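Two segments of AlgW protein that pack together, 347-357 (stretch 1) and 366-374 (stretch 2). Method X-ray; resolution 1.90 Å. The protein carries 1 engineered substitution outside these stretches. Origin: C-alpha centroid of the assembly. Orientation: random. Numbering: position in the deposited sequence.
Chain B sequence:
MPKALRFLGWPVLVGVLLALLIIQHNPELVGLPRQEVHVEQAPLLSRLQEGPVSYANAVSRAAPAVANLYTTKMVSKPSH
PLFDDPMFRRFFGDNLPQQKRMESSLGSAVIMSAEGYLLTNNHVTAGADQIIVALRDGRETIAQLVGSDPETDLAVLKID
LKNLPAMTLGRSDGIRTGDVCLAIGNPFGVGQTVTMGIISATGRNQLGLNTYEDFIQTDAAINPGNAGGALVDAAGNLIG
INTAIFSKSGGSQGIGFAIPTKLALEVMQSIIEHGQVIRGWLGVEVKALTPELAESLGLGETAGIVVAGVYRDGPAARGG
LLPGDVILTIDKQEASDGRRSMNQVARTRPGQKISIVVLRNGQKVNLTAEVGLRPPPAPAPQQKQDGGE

Stretch 1 (347-357) RTRPGQKISIV
Stretch 2, residues 366-374: NLTAEVGLR

What forms the apolar centre of the contact? V371 (chi1 t) lies at its heart, covered by the other stretch more than any other residue here. Its CA-to-CB bond points toward stretch 1, where CG2 meets I354 CG1 at 3.4 Å and CG1 lies 3.3 Å from T348 OG1 (T348 chi1 p). I354 takes p for both chi1 and chi2, which brings the end of its side chain nearer to stretch 2. Further along the same face, I356 CG2 rests 3.4 Å from L367 CB; I356 has chi1 t and chi2 p, and L367 has chi1 at -32° and chi2 t. A369 shares this face, so the apolar groups of I354, I356, L367 and A369 gather on one side of the sheet.

How do the backbones hold these side chains in place? Strands 353-357 and 366-370 run antiparallel, their axes at 146° and approaching to 4.3 Å, with extended phi/psi throughout. The register pairs K353 with E370, I354 with A369, S355 with T368, I356 with L367 and V357 with N366. Hydrogen-bonded pairs alternate with non-hydrogen-bonded ones. I354 N donates to A369 O at 2.9 Å, and A369 N returns a bond to I354 O at 3.0 Å. I356 N reaches L367 O at 2.7 Å, nearly linear at 179°, while L367 N reaches I356 O at 2.6 Å. At the non-hydrogen-bonded positions the CA atoms come close, 4.2 Å between S355 CA and T368 CA, and S355 CA sits 3.4 Å from L367 O in a CA-H...O contact.

How does the pairing continue beyond the strand? A type II turn, R349 to Q352, places P350 at -62/149 and G351 at 89/-14. A CB on G351 would be jammed against the preceding carbonyl oxygen, so this conformation suits glycine. V371, at -60/118, is gripped from both its amide and its carbonyl: V371 N donates to Q352 O at 2.5 Å, and G351 N donates to V371 O at a very short 2.3 Å. Beside them, P350 CG meets L373 CB at 4.2 Å.

What closes the polar edge? On the face shared by K353, S355, V357, N366, T368 and E370, K353 NZ and E370 OE2 form a salt bridge at 2.8 Å, weak as a hydrogen bond. K353 has chi1 and chi2 m, then -148° and -29°; E370 has chi1 and chi2 t, with chi3 at 74°. Both ends come nearer to the opposing stretch, so opposite charges meet at an exposed margin.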

# COMPACT_ATOMS: atom_id res chain seq x y z
N ARG B 347 -19.84 32.16 -2.41
CA ARG B 347 -19.14 33.25 -3.10
C ARG B 347 -20.10 34.42 -3.34
O ARG B 347 -20.37 34.81 -4.47
CB ARG B 347 -18.54 32.75 -4.42
CG ARG B 347 -19.32 31.62 -5.08
CD ARG B 347 -18.74 31.08 -6.39
NE ARG B 347 -17.28 31.00 -6.37
CZ ARG B 347 -16.56 30.03 -5.83
NH1 ARG B 347 -15.24 30.08 -5.88
NH2 ARG B 347 -17.15 29.00 -5.23
N THR B 348 -20.66 34.93 -2.24
CA THR B 348 -21.42 36.18 -2.21
C THR B 348 -20.99 37.00 -1.01
O THR B 348 -20.34 36.50 -0.08
CB THR B 348 -22.95 35.97 -2.10
OG1 THR B 348 -23.28 35.60 -0.76
CG2 THR B 348 -23.49 34.93 -3.10
N ARG B 349 -21.40 38.27 -1.01
CA ARG B 349 -20.83 39.09 0.06
C ARG B 349 -21.91 39.46 1.07
O ARG B 349 -23.01 39.88 0.68
CB ARG B 349 -20.18 40.37 -0.48
CG ARG B 349 -18.95 40.22 -1.40
CD ARG B 349 -19.25 39.39 -2.62
NE ARG B 349 -18.36 39.58 -3.76
CZ ARG B 349 -18.70 39.26 -5.00
NH1 ARG B 349 -19.91 38.74 -5.23
NH2 ARG B 349 -17.86 39.44 -6.01
N PRO B 350 -21.57 39.33 2.35
CA PRO B 350 -22.56 39.59 3.40
C PRO B 350 -23.04 41.03 3.39
O PRO B 350 -22.31 41.95 3.01
CB PRO B 350 -21.79 39.27 4.69
CG PRO B 350 -20.65 38.40 4.26
CD PRO B 350 -20.28 38.91 2.90
N GLY B 351 -24.29 41.21 3.80
CA GLY B 351 -24.91 42.52 3.79
C GLY B 351 -25.62 42.86 2.50
O GLY B 351 -26.41 43.82 2.47
N GLN B 352 -25.36 42.11 1.44
CA GLN B 352 -25.96 42.35 0.14
C GLN B 352 -27.38 41.79 0.09
O GLN B 352 -27.70 40.79 0.74
CB GLN B 352 -25.07 41.72 -0.93
CG GLN B 352 -25.73 41.19 -2.17
CD GLN B 352 -24.72 41.10 -3.29
OE1 GLN B 352 -23.96 42.04 -3.53
NE2 GLN B 352 -24.69 39.96 -3.98
N LYS B 353 -28.25 42.48 -0.66
CA LYS B 353 -29.64 42.08 -0.85
C LYS B 353 -29.75 41.26 -2.13
O LYS B 353 -29.37 41.74 -3.21
CB LYS B 353 -30.56 43.30 -0.95
CG LYS B 353 -30.63 44.17 0.30
CD LYS B 353 -31.19 43.42 1.48
CE LYS B 353 -31.97 44.34 2.39
NZ LYS B 353 -31.47 45.74 2.33
N ILE B 354 -30.26 40.04 -2.03
CA ILE B 354 -30.51 39.23 -3.21
C ILE B 354 -31.85 38.52 -3.09
O ILE B 354 -32.33 38.23 -1.99
CB ILE B 354 -29.35 38.26 -3.56
CG1 ILE B 354 -28.65 37.59 -2.36
CG2 ILE B 354 -28.26 39.01 -4.28
CD1 ILE B 354 -29.41 36.65 -1.46
N SER B 355 -32.45 38.28 -4.24
CA SER B 355 -33.83 37.80 -4.30
C SER B 355 -33.84 36.29 -4.39
O SER B 355 -32.92 35.67 -4.92
CB SER B 355 -34.54 38.41 -5.50
OG SER B 355 -34.17 37.73 -6.68
N ILE B 356 -34.91 35.69 -3.86
CA ILE B 356 -35.06 34.24 -3.81
C ILE B 356 -36.50 33.86 -4.12
O ILE B 356 -37.45 34.52 -3.68
CB ILE B 356 -34.63 33.64 -2.46
CG1 ILE B 356 -34.64 32.12 -2.51
CG2 ILE B 356 -35.55 33.98 -1.35
CD1 ILE B 356 -33.46 31.54 -3.07
N VAL B 357 -36.67 32.76 -4.84
CA VAL B 357 -37.95 32.35 -5.40
C VAL B 357 -38.31 30.95 -4.92
O VAL B 357 -37.57 29.99 -5.19
CB VAL B 357 -37.91 32.33 -6.93
CG1 VAL B 357 -39.18 31.75 -7.44
CG2 VAL B 357 -37.69 33.68 -7.48
N ASN B 366 -41.92 35.17 -4.95
CA ASN B 366 -40.77 36.06 -4.82
C ASN B 366 -40.51 36.50 -3.39
O ASN B 366 -41.32 37.20 -2.79
CB ASN B 366 -40.96 37.27 -5.73
CG ASN B 366 -41.01 36.88 -7.18
OD1 ASN B 366 -40.11 37.22 -7.95
ND2 ASN B 366 -42.04 36.15 -7.57
N LEU B 367 -39.33 36.13 -2.88
CA LEU B 367 -38.83 36.58 -1.59
C LEU B 367 -37.51 37.31 -1.77
O LEU B 367 -36.88 37.27 -2.83
CB LEU B 367 -38.60 35.42 -0.64
CG LEU B 367 -39.50 34.21 -0.75
CD1 LEU B 367 -38.88 33.25 0.22
CD2 LEU B 367 -40.95 34.53 -0.38
N THR B 368 -37.08 37.98 -0.70
CA THR B 368 -35.80 38.67 -0.66
C THR B 368 -35.08 38.33 0.64
O THR B 368 -35.72 38.00 1.64
CB THR B 368 -35.96 40.20 -0.81
OG1 THR B 368 -36.86 40.49 -1.88
CG2 THR B 368 -34.63 40.87 -1.13
N ALA B 369 -33.75 38.37 0.60
CA ALA B 369 -32.91 38.07 1.75
C ALA B 369 -31.66 38.93 1.73
O ALA B 369 -31.08 39.16 0.66
CB ALA B 369 -32.53 36.58 1.79
N GLU B 370 -31.24 39.41 2.90
CA GLU B 370 -29.98 40.12 3.06
C GLU B 370 -28.88 39.11 3.39
O GLU B 370 -28.96 38.44 4.42
CB GLU B 370 -30.07 41.19 4.16
CG GLU B 370 -29.01 42.31 4.08
CD GLU B 370 -29.39 43.58 4.85
OE1 GLU B 370 -29.33 43.56 6.10
OE2 GLU B 370 -29.73 44.60 4.22
N VAL B 371 -27.88 39.00 2.52
CA VAL B 371 -26.84 37.99 2.70
C VAL B 371 -26.12 38.24 4.02
O VAL B 371 -25.50 39.28 4.22
CB VAL B 371 -25.83 38.01 1.55
CG1 VAL B 371 -24.70 37.00 1.85
CG2 VAL B 371 -26.50 37.71 0.26
N GLY B 372 -26.20 37.27 4.93
CA GLY B 372 -25.43 37.31 6.16
C GLY B 372 -24.02 36.75 6.00
O GLY B 372 -23.64 36.25 4.94
N LEU B 373 -23.24 36.86 7.09
CA LEU B 373 -21.95 36.19 7.25
C LEU B 373 -22.14 34.81 7.87
O LEU B 373 -22.88 34.66 8.86
CB LEU B 373 -21.03 36.99 8.18
CG LEU B 373 -19.77 36.33 8.78
CD1 LEU B 373 -18.56 37.27 8.79
CD2 LEU B 373 -19.94 35.78 10.21
N ARG B 374 -21.41 33.76 7.30
CA ARG B 374 -21.60 32.46 7.94
C ARG B 374 -20.77 32.38 9.21
O ARG B 374 -19.59 32.74 9.19
CB ARG B 374 -21.24 31.33 7.00
CG ARG B 374 -21.27 29.99 7.67
CD ARG B 374 -20.98 28.78 6.71
NE ARG B 374 -21.77 28.39 5.55
CZ ARG B 374 -22.13 27.14 5.35
NH1 ARG B 374 -21.70 26.20 6.15
NH2 ARG B 374 -22.90 26.81 4.29